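Local atomic coordinates of mycobacterium tuberculosis paralogous family 11 (Mycobacterium smegmatis, PDB entry 4Y9I), a protein that probably reduces quinones to quinols using reduced coenzyme F420 as the electron donor. Residues 8-13 with 63-68; 28-33 with 84-89; 35-40 with 108-113. All blocks are in the same frame, centred on the assembly; numbering follows the deposited sequence. Where two conformers were deposited one is given.

Contact 1. Residues 8-13 with 63-68; sequences PIVLFT and VQDGDK
Leu11 and Gln64 sit opposite each other as an antiparallel hydrogen-bonded pair, where strand 9-15 meets strand 60-65 and closes the sheet into a barrel, consistent with the split-barrel fold of the FMN-binding clan. Within residues 8-13 and 63-68 two backbone bonds join the strands. Leu11 N donates to Gln64 O over 2.9 Å and almost straight, at 175°. The return bond, from Gln64 N to Leu11 O, is 2.8 Å long and more bent, at 155°. Leu11 O also accepts a CA-H...O contact from Val63 CA at 3.3 Å, so one oxygen ties down two successive residues of the partner strand.

Apolar contact is made on the face carrying Phe12 and Val63. These two, the next, non-hydrogen-bonded pair, run side by side and point the same way, and Phe12 CE1 rests 3.9 Å from Val63 CG2. Tyr36 and Val113 touch both, which places them in the barrel core, where a flat ring and a compact beta-branched residue fill space well. Leu11 and Gln64 point to the opposite face, against Leu5; Gln64, extended, bonds through NE2 to His3 O.

Polar groups take over where the strands part. Asp65 has CG anti to its backbone N (chi1 -177°), and its side chain crosses that of Val10 obliquely, with OD1 3.6 Å from Val10 CG1. OD2 has a salt bridge to Arg29 and a hydrogen bond with the Tyr36 hydroxyl. Gly66, with positive phi, suits the type II' turn from Asp65 to Lys68. A water bridges the strands here, beyond the last direct bond between these segments: it donates to Ile9 O at 2.7 Å and to Asp65 OD1 at 2.9 Å, while accepting from Gly66 N.

Contact 2. Residues 28-33 with 84-89; sequences MRVEEN and EHWWKL
Glu32 and His85 both turn CG anti to their own backbone N (chi1 -179° and 171°); the glutamate chain, extended beyond CG, carries its carboxylate on, and the two groups meet tip to tip. His85 NE2 donates to Glu32 OE1 over 2.7 Å at 172°. The oxygen lies in the ring plane and receives the hydrogen on its syn lone pair, with the two flat groups nearly coplanar. The bond ties the end of strand 22-32 to helix 80-93.

Trp86 supplies the broad surface beneath it. Its CG is anti to the carbonyl carbon, and the six-membered part of the indole reaches the strand: CH2 lies 3.7 Å from Glu32 CB, while Val30 O sits at the ring edge, 3.9 Å from CZ3. Over one indole face, offset toward the rim, lie Glu32 OE1 and Leu89 CD1, the latter 3.8 Å above the plane. Leu89 crosses the glutamate at about a right angle, bringing CD1 to 3.7 Å from OE2. Further along, Val30 CG1 meets Leu89 CB at 3.8 Å, a compact branched side chain set against the helix surface. Tryptophan suits this place because it spans several residues at once, touching Ala37 and Ile112 of the sheet as well.

The bond uses a hydrogen on NE2, and the neighbouring carboxylate would be expected to stabilise a positive charge on the imidazole. Both residues are partly exposed, which would moderate the effect.

Contact 3. Residues 35-40 with 108-113; sequences KYAMVA and IPVFIV
Phe111 turns the edge of its ring toward residues 35-40: Met38 O lies in the ring plane, 3.8 Å from CD1, and Ala40 CB approaches CE1 at 4.2 Å. The Ala40 methyl touches both this edge and the Pro109 ring, at CB; a small residue suits so close an approach. The Tyr36 ring, by contrast, leads away from the partner strand, where its OH, besides its bond with Asp65, is hydrogen-bonded to Lys68 NZ.

Backbone bonds bind the two strands in antiparallel register. Met38 N donates to Phe111 O over 2.8 Å, and Phe111 N returns a bond to Met38 O. At one end, Val113 N to Tyr36 O is short, 2.7 Å, whereas Tyr36 N to Val113 O is weak at 3.3 Å. At the other, Pro109 has no N-H to give and contributes its carbonyl alone, to Ala40 N.

Side chains alternate between the faces. Met38 has CG anti to the carbonyl carbon (chi1 -61°) and an extended chi2, which takes SD to 3.8 Å from Val113 CG2, on the face that also meets Phe12. On the face toward helix 80-93, Ala37 CB touches Val110 CG1 at 3.8 Å. Lys35 lays its aliphatic chain on Ile112, CD to CD1 3.7 Å, while NZ pairs with Glu114. Such a ladder between neighbouring strands, largely apolar on both faces, is characteristic of the beta-barrel core of the split-barrel flavin and deazaflavin enzymes.

Contact 3 lies nearest the chain's centre, a buried strand ladder; contact 1 is a second buried ladder, farther out, which closes the same sheet between its end strands and ends in polar groups and a water. Contact 2 differs in kind: partly buried, it sets helix 80-93 against the sheet through an indole and one side-chain hydrogen bond. Contacts 2 and 3 are about 8 Å apart between centres, and strand 22-32 of contact 2 is the neighbour of strand 35-39 of contact 3, Val30 O probably bonding to Ala37 N. Asp65 is a polar link from contact 1 to both of those strands.

Contact 1. Residues 8-13 with 63-68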
loop_
_atom_site.group_PDB
_atom_site.type_symbol
_atom_site.label_atom_id
_atom_site.label_comp_id
_atom_site.label_asym_id
_atom_site.label_seq_id
_atom_site.Cartn_x
_atom_site.Cartn_y
_atom_site.Cartn_z
ATOM N N PRO A 8 -9.920 6.831 -7.702
ATOM C CA PRO A 8 -8.504 6.480 -7.679
ATOM C C PRO A 8 -8.006 5.703 -6.464
ATOM O O PRO A 8 -6.819 5.727 -6.207
ATOM C CB PRO A 8 -7.841 7.873 -7.732
ATOM C CG PRO A 8 -8.670 8.700 -6.920
ATOM C CD PRO A 8 -10.082 8.245 -7.273
ATOM N N ILE A 9 -8.924 5.090 -5.703
ATOM C CA ILE A 9 -8.515 4.513 -4.405
ATOM C C ILE A 9 -8.789 3.040 -4.424
ATOM O O ILE A 9 -9.776 2.589 -5.015
ATOM C CB ILE A 9 -9.286 5.250 -3.268
ATOM C CG1 ILE A 9 -8.895 6.759 -3.280
ATOM C CG2 ILE A 9 -9.093 4.585 -1.902
ATOM C CD1 ILE A 9 -9.834 7.610 -2.436
ATOM N N VAL A 10 -7.984 2.271 -3.711
ATOM C CA VAL A 10 -8.289 0.899 -3.423
ATOM C C VAL A 10 -8.199 0.623 -1.901
ATOM O O VAL A 10 -7.688 1.458 -1.139
ATOM C CB VAL A 10 -7.366 -0.057 -4.144
ATOM C CG1 VAL A 10 -7.554 0.064 -5.649
ATOM C CG2 VAL A 10 -5.953 0.112 -3.699
ATOM N N LEU A 11 -8.786 -0.500 -1.490
ATOM C CA LEU A 11 -8.780 -0.877 -0.069
ATOM C C LEU A 11 -7.942 -2.105 0.215
ATOM O O LEU A 11 -8.106 -3.148 -0.446
ATOM C CB LEU A 11 -10.213 -1.224 0.376
ATOM C CG LEU A 11 -10.349 -1.532 1.870
ATOM C CD1 LEU A 11 -10.300 -0.269 2.687
ATOM C CD2 LEU A 11 -11.653 -2.228 2.094
ATOM N N PHE A 12 -7.044 -1.960 1.179
ATOM C CA PHE A 12 -6.226 -3.088 1.654
ATOM C C PHE A 12 -6.689 -3.472 3.003
ATOM O O PHE A 12 -6.771 -2.617 3.901
ATOM C CB PHE A 12 -4.785 -2.673 1.710
ATOM C CG PHE A 12 -4.204 -2.344 0.328
ATOM C CD1 PHE A 12 -3.757 -3.380 -0.470
ATOM C CD2 PHE A 12 -4.167 -1.059 -0.143
ATOM C CE1 PHE A 12 -3.232 -3.141 -1.746
ATOM C CE2 PHE A 12 -3.656 -0.815 -1.423
ATOM C CZ PHE A 12 -3.225 -1.865 -2.257
ATOM N N THR A 13 -7.014 -4.749 3.198
ATOM C CA THR A 13 -7.458 -5.244 4.499
ATOM C C THR A 13 -6.349 -6.044 5.131
ATOM O O THR A 13 -5.876 -6.947 4.497
ATOM C CB THR A 13 -8.727 -6.090 4.420
ATOM O OG1 THR A 13 -9.760 -5.302 3.785
ATOM C CG2 THR A 13 -9.194 -6.477 5.802
ATOM N N VAL A 63 -7.166 -7.221 -1.150
ATOM C CA VAL A 63 -7.378 -6.008 -1.937
ATOM C C VAL A 63 -8.813 -5.937 -2.458
ATOM O O VAL A 63 -9.367 -6.928 -2.922
ATOM C CB VAL A 63 -6.433 -5.975 -3.159
ATOM C CG1 VAL A 63 -6.414 -4.580 -3.785
ATOM C CG2 VAL A 63 -5.021 -6.383 -2.813
ATOM N N GLN A 64 -9.366 -4.728 -2.425
ATOM C CA GLN A 64 -10.663 -4.442 -3.069
ATOM C C GLN A 64 -10.436 -3.235 -3.982
ATOM O O GLN A 64 -10.024 -2.162 -3.551
ATOM C CB GLN A 64 -11.815 -4.242 -2.073
ATOM C CG GLN A 64 -13.186 -3.998 -2.730
ATOM C CD GLN A 64 -14.305 -3.766 -1.720
ATOM O OE1 GLN A 64 -14.253 -4.216 -0.587
ATOM N NE2 GLN A 64 -15.325 -3.015 -2.153
ATOM N N ASP A 65 -10.730 -3.465 -5.265
ATOM C CA ASP A 65 -10.608 -2.457 -6.296
ATOM C C ASP A 65 -11.914 -2.465 -7.069
ATOM O O ASP A 65 -12.213 -3.416 -7.762
ATOM C CB ASP A 65 -9.427 -2.794 -7.204
ATOM C CG ASP A 65 -9.175 -1.746 -8.301
ATOM O OD1 ASP A 65 -9.828 -0.676 -8.325
ATOM O OD2 ASP A 65 -8.314 -2.038 -9.176
ATOM N N GLY A 66 -12.693 -1.404 -6.940
ATOM C CA GLY A 66 -14.061 -1.463 -7.459
ATOM C C GLY A 66 -14.912 -2.594 -6.846
ATOM O O GLY A 66 -14.999 -2.722 -5.625
ATOM N N ASP A 67 -15.433 -3.418 -7.723
ATOM C CA ASP A 67 -16.226 -4.534 -7.271
ATOM C C ASP A 67 -15.442 -5.831 -7.103
ATOM O O ASP A 67 -15.951 -6.808 -6.611
ATOM C CB ASP A 67 -17.383 -4.729 -8.232
ATOM C CG ASP A 67 -18.480 -3.769 -7.950
ATOM O OD1 ASP A 67 -18.807 -3.651 -6.790
ATOM O OD2 ASP A 67 -18.983 -3.134 -8.880
ATOM N N LYS A 68 -14.194 -5.781 -7.465
ATOM C CA LYS A 68 -13.297 -6.914 -7.429
ATOM C C LYS A 68 -12.603 -7.042 -6.069
ATOM O O LYS A 68 -12.066 -6.059 -5.556
ATOM C CB LYS A 68 -12.237 -6.700 -8.515
ATOM C CG LYS A 68 -11.242 -7.831 -8.731
ATOM C CD LYS A 68 -10.294 -7.558 -9.924
ATOM C CE LYS A 68 -9.407 -6.323 -9.695
ATOM N NZ LYS A 68 -8.066 -6.528 -10.329
HETATM O O HOH W 1 -11.357 1.102 -6.671
#

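Contact 2. Residues 28-33 with 84-89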
loop_
_atom_site.group_PDB
_atom_site.type_symbol
_atom_site.label_atom_id
_atom_site.label_comp_id
_atom_site.label_asym_id
_atom_site.label_seq_id
_atom_site.Cartn_x
_atom_site.Cartn_y
_atom_site.Cartn_z
ATOM N N MET A 28 -4.079 5.206 -2.275
ATOM C CA MET A 28 -4.127 5.462 -3.708
ATOM C C MET A 28 -3.910 4.146 -4.515
ATOM O O MET A 28 -3.001 3.331 -4.180
ATOM C CB MET A 28 -3.069 6.480 -4.134
ATOM C CG MET A 28 -3.231 7.828 -3.389
ATOM S SD MET A 28 -4.854 8.599 -3.755
ATOM C CE MET A 28 -4.741 8.961 -5.552
ATOM N N ARG A 29 -4.702 4.000 -5.549
ATOM C CA ARG A 29 -4.573 2.880 -6.496
ATOM C C ARG A 29 -3.299 3.043 -7.348
ATOM O O ARG A 29 -3.140 4.032 -8.105
ATOM C CB ARG A 29 -5.767 2.820 -7.412
ATOM C CG ARG A 29 -5.780 1.638 -8.370
ATOM C CD ARG A 29 -7.085 1.605 -9.137
ATOM N NE ARG A 29 -7.198 0.463 -10.023
ATOM C CZ ARG A 29 -6.594 0.362 -11.205
ATOM N NH1 ARG A 29 -5.844 1.327 -11.662
ATOM N NH2 ARG A 29 -6.755 -0.719 -11.949
ATOM N N VAL A 30 -2.431 2.057 -7.199
ATOM C CA VAL A 30 -1.189 1.940 -7.991
ATOM C C VAL A 30 -1.174 0.485 -8.447
ATOM O O VAL A 30 -0.966 -0.430 -7.651
ATOM C CB VAL A 30 0.028 2.260 -7.152
ATOM C CG1 VAL A 30 1.267 2.147 -8.001
ATOM C CG2 VAL A 30 -0.113 3.659 -6.531
ATOM N N GLU A 31 -1.484 0.247 -9.724
ATOM C CA GLU A 31 -1.798 -1.093 -10.231
ATOM C C GLU A 31 -1.037 -1.363 -11.481
ATOM O O GLU A 31 -0.843 -0.471 -12.286
ATOM C CB GLU A 31 -3.326 -1.292 -10.420
ATOM C CG GLU A 31 -3.730 -2.699 -10.853
ATOM C CD GLU A 31 -3.667 -2.984 -12.341
ATOM O OE1 GLU A 31 -3.466 -2.060 -13.162
ATOM O OE2 GLU A 31 -3.826 -4.174 -12.629
ATOM N N GLU A 32 -0.631 -2.627 -11.674
ATOM C CA GLU A 32 -0.030 -3.087 -12.915
ATOM C C GLU A 32 -0.178 -4.572 -13.049
ATOM O O GLU A 32 0.253 -5.340 -12.201
ATOM C CB GLU A 32 1.432 -2.690 -12.991
ATOM C CG GLU A 32 2.147 -3.106 -14.284
ATOM C CD GLU A 32 3.595 -2.628 -14.278
ATOM O OE1 GLU A 32 4.442 -3.214 -13.562
ATOM O OE2 GLU A 32 3.828 -1.629 -14.989
ATOM N N ASN A 33 -0.824 -4.963 -14.128
ATOM C CA ASN A 33 -0.956 -6.411 -14.466
ATOM C C ASN A 33 -1.438 -7.264 -13.285
ATOM O O ASN A 33 -1.034 -8.451 -13.089
ATOM C CB ASN A 33 0.319 -6.929 -15.112
ATOM C CG ASN A 33 0.620 -6.246 -16.423
ATOM O OD1 ASN A 33 -0.316 -5.843 -17.116
ATOM N ND2 ASN A 33 1.890 -6.123 -16.798
ATOM N N GLU A 84 11.970 0.889 -7.433
ATOM C CA GLU A 84 12.005 2.045 -8.290
ATOM C C GLU A 84 10.897 2.027 -9.310
ATOM O O GLU A 84 10.336 3.030 -9.619
ATOM C CB GLU A 84 13.422 2.263 -8.920
ATOM C CG GLU A 84 14.476 2.565 -7.864
ATOM C CD GLU A 84 14.087 3.626 -6.752
ATOM O OE1 GLU A 84 14.146 4.844 -7.050
ATOM O OE2 GLU A 84 13.765 3.272 -5.570
ATOM N N HIS A 85 10.653 0.848 -9.861
ATOM C CA HIS A 85 9.628 0.712 -10.886
ATOM C C HIS A 85 8.234 1.072 -10.319
ATOM O O HIS A 85 7.501 1.860 -10.919
ATOM C CB HIS A 85 9.649 -0.717 -11.396
ATOM C CG HIS A 85 8.508 -1.042 -12.283
ATOM N ND1 HIS A 85 8.336 -0.474 -13.528
ATOM C CD2 HIS A 85 7.443 -1.854 -12.107
ATOM C CE1 HIS A 85 7.221 -0.930 -14.068
ATOM N NE2 HIS A 85 6.652 -1.752 -13.216
ATOM N N TRP A 86 7.900 0.493 -9.182
ATOM C CA TRP A 86 6.610 0.762 -8.572
ATOM C C TRP A 86 6.519 2.195 -8.042
ATOM O O TRP A 86 5.437 2.758 -8.024
ATOM C CB TRP A 86 6.295 -0.294 -7.522
ATOM C CG TRP A 86 5.914 -1.572 -8.158
ATOM C CD1 TRP A 86 6.727 -2.630 -8.442
ATOM C CD2 TRP A 86 4.604 -1.971 -8.547
ATOM N NE1 TRP A 86 6.023 -3.618 -9.047
ATOM C CE2 TRP A 86 4.706 -3.279 -9.083
ATOM C CE3 TRP A 86 3.340 -1.385 -8.480
ATOM C CZ2 TRP A 86 3.595 -3.967 -9.563
ATOM C CZ3 TRP A 86 2.275 -2.102 -8.951
ATOM C CH2 TRP A 86 2.411 -3.361 -9.447
ATOM N N TRP A 87 7.640 2.731 -7.583
ATOM C CA TRP A 87 7.677 4.184 -7.213
ATOM C C TRP A 87 7.282 5.070 -8.378
ATOM O O TRP A 87 6.510 6.024 -8.220
ATOM C CB TRP A 87 9.034 4.565 -6.606
ATOM C CG TRP A 87 9.023 5.984 -6.123
ATOM C CD1 TRP A 87 9.688 7.024 -6.710
ATOM C CD2 TRP A 87 8.304 6.537 -5.007
ATOM N NE1 TRP A 87 9.441 8.199 -6.003
ATOM C CE2 TRP A 87 8.603 7.938 -4.969
ATOM C CE3 TRP A 87 7.448 6.008 -4.039
ATOM C CZ2 TRP A 87 8.069 8.783 -4.010
ATOM C CZ3 TRP A 87 6.959 6.858 -3.057
ATOM C CH2 TRP A 87 7.238 8.227 -3.094
ATOM N N LYS A 88 7.827 4.795 -9.552
ATOM C CA LYS A 88 7.494 5.562 -10.751
ATOM C C LYS A 88 5.972 5.476 -10.999
ATOM O O LYS A 88 5.331 6.467 -11.276
ATOM C CB LYS A 88 8.272 4.975 -11.945
ATOM C CG LYS A 88 8.024 5.709 -13.243
ATOM C CD LYS A 88 8.449 4.912 -14.479
ATOM C CE LYS A 88 7.522 3.726 -14.766
ATOM N NZ LYS A 88 7.762 3.198 -16.129
ATOM N N LEU A 89 5.402 4.263 -10.933
ATOM C CA LEU A 89 3.935 4.106 -11.117
ATOM C C LEU A 89 3.174 4.885 -10.019
ATOM O O LEU A 89 2.169 5.488 -10.295
ATOM C CB LEU A 89 3.587 2.613 -10.978
ATOM C CG LEU A 89 4.181 1.737 -12.078
ATOM C CD1 LEU A 89 3.712 0.309 -11.872
ATOM C CD2 LEU A 89 3.822 2.228 -13.475
#

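Contact 3. Residues 35-40 with 108-113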
loop_
_atom_site.group_PDB
_atom_site.type_symbol
_atom_site.label_atom_id
_atom_site.label_comp_id
_atom_site.label_asym_id
_atom_site.label_seq_id
_atom_site.Cartn_x
_atom_site.Cartn_y
_atom_site.Cartn_z
ATOM N N LYS A 35 -1.286 -6.689 -10.036
ATOM C CA LYS A 35 -0.601 -6.438 -8.768
ATOM C C LYS A 35 -0.776 -5.004 -8.358
ATOM O O LYS A 35 -0.964 -4.091 -9.193
ATOM C CB LYS A 35 0.881 -6.836 -8.851
ATOM C CG LYS A 35 1.058 -8.327 -9.200
ATOM C CD LYS A 35 2.511 -8.816 -9.066
ATOM C CE LYS A 35 2.581 -10.371 -9.216
ATOM N NZ LYS A 35 3.945 -10.857 -8.866
ATOM N N TYR A 36 -0.716 -4.782 -7.057
ATOM C CA TYR A 36 -0.978 -3.477 -6.454
ATOM C C TYR A 36 0.169 -3.048 -5.587
ATOM O O TYR A 36 0.867 -3.925 -4.967
ATOM C CB TYR A 36 -2.257 -3.466 -5.609
ATOM C CG TYR A 36 -3.537 -3.649 -6.422
ATOM C CD1 TYR A 36 -3.923 -4.927 -6.849
ATOM C CD2 TYR A 36 -4.266 -2.562 -6.885
ATOM C CE1 TYR A 36 -5.039 -5.108 -7.641
ATOM C CE2 TYR A 36 -5.404 -2.741 -7.663
ATOM C CZ TYR A 36 -5.764 -4.020 -8.083
ATOM O OH TYR A 36 -6.868 -4.220 -8.856
ATOM N N ALA A 37 0.389 -1.737 -5.447
ATOM C CA ALA A 37 1.337 -1.237 -4.468
ATOM C C ALA A 37 0.692 -0.508 -3.281
ATOM O O ALA A 37 -0.287 0.243 -3.460
ATOM C CB ALA A 37 2.377 -0.323 -5.104
ATOM N N MET A 38 1.239 -0.714 -2.083
ATOM C CA MET A 38 0.870 0.052 -0.871
ATOM C C MET A 38 2.057 0.986 -0.623
ATOM O O MET A 38 3.179 0.528 -0.228
ATOM C CB MET A 38 0.738 -0.858 0.317
ATOM C CG MET A 38 -0.354 -1.938 0.159
ATOM S SD MET A 38 -0.503 -3.059 1.551
ATOM C CE MET A 38 -1.373 -1.992 2.659
ATOM N N VAL A 39 1.875 2.260 -0.806
ATOM C CA VAL A 39 2.950 3.259 -0.530
ATOM C C VAL A 39 2.824 3.667 0.928
ATOM O O VAL A 39 1.824 4.217 1.359
ATOM C CB VAL A 39 2.833 4.449 -1.455
ATOM C CG1 VAL A 39 3.871 5.514 -1.098
ATOM C CG2 VAL A 39 2.912 4.000 -2.906
ATOM N N ALA A 40 3.857 3.305 1.727
ATOM C CA ALA A 40 3.856 3.536 3.176
ATOM C C ALA A 40 4.322 4.955 3.564
ATOM O O ALA A 40 5.285 5.118 4.281
ATOM C CB ALA A 40 4.696 2.438 3.899
ATOM N N ILE A 108 10.757 6.001 0.974
ATOM C CA ILE A 108 9.426 5.606 1.478
ATOM C C ILE A 108 9.210 4.118 1.133
ATOM O O ILE A 108 9.322 3.731 -0.020
ATOM C CB ILE A 108 8.320 6.516 0.878
ATOM C CG1 ILE A 108 8.472 7.934 1.395
ATOM C CG2 ILE A 108 6.907 6.024 1.184
ATOM C CD1 ILE A 108 7.709 8.977 0.625
ATOM N N PRO A 109 8.845 3.306 2.131
ATOM C CA PRO A 109 8.647 1.883 1.771
ATOM C C PRO A 109 7.493 1.736 0.800
ATOM O O PRO A 109 6.476 2.448 0.939
ATOM C CB PRO A 109 8.321 1.215 3.103
ATOM C CG PRO A 109 8.900 2.156 4.150
ATOM C CD PRO A 109 8.741 3.548 3.568
ATOM N N VAL A 110 7.611 0.763 -0.109
ATOM C CA VAL A 110 6.528 0.388 -1.038
ATOM C C VAL A 110 6.441 -1.078 -0.944
ATOM O O VAL A 110 7.453 -1.790 -1.182
ATOM C CB VAL A 110 6.806 0.827 -2.483
ATOM C CG1 VAL A 110 5.664 0.530 -3.384
ATOM C CG2 VAL A 110 7.176 2.325 -2.446
ATOM N N PHE A 111 5.213 -1.563 -0.711
ATOM C CA PHE A 111 4.920 -2.984 -0.748
ATOM C C PHE A 111 4.210 -3.347 -2.051
ATOM O O PHE A 111 3.254 -2.670 -2.465
ATOM C CB PHE A 111 3.989 -3.377 0.418
ATOM C CG PHE A 111 4.563 -3.174 1.783
ATOM C CD1 PHE A 111 4.600 -1.913 2.348
ATOM C CD2 PHE A 111 5.129 -4.240 2.501
ATOM C CE1 PHE A 111 5.172 -1.712 3.592
ATOM C CE2 PHE A 111 5.732 -4.014 3.749
ATOM C CZ PHE A 111 5.727 -2.765 4.315
ATOM N N ILE A 112 4.580 -4.439 -2.679
ATOM C CA ILE A 112 3.794 -5.088 -3.752
ATOM C C ILE A 112 2.800 -6.071 -3.077
ATOM O O ILE A 112 3.164 -6.716 -2.091
ATOM C CB ILE A 112 4.678 -5.796 -4.808
ATOM C CG1 ILE A 112 3.859 -6.126 -6.037
ATOM C CG2 ILE A 112 5.324 -7.010 -4.199
ATOM C CD1 ILE A 112 4.734 -6.566 -7.179
ATOM N N VAL A 113 1.597 -6.096 -3.603
ATOM C CA VAL A 113 0.611 -7.040 -3.129
ATOM C C VAL A 113 0.248 -7.963 -4.283
ATOM O O VAL A 113 -0.223 -7.533 -5.245
ATOM C CB VAL A 113 -0.600 -6.314 -2.532
ATOM C CG1 VAL A 113 -1.605 -7.316 -2.045
ATOM C CG2 VAL A 113 -0.184 -5.406 -1.397
#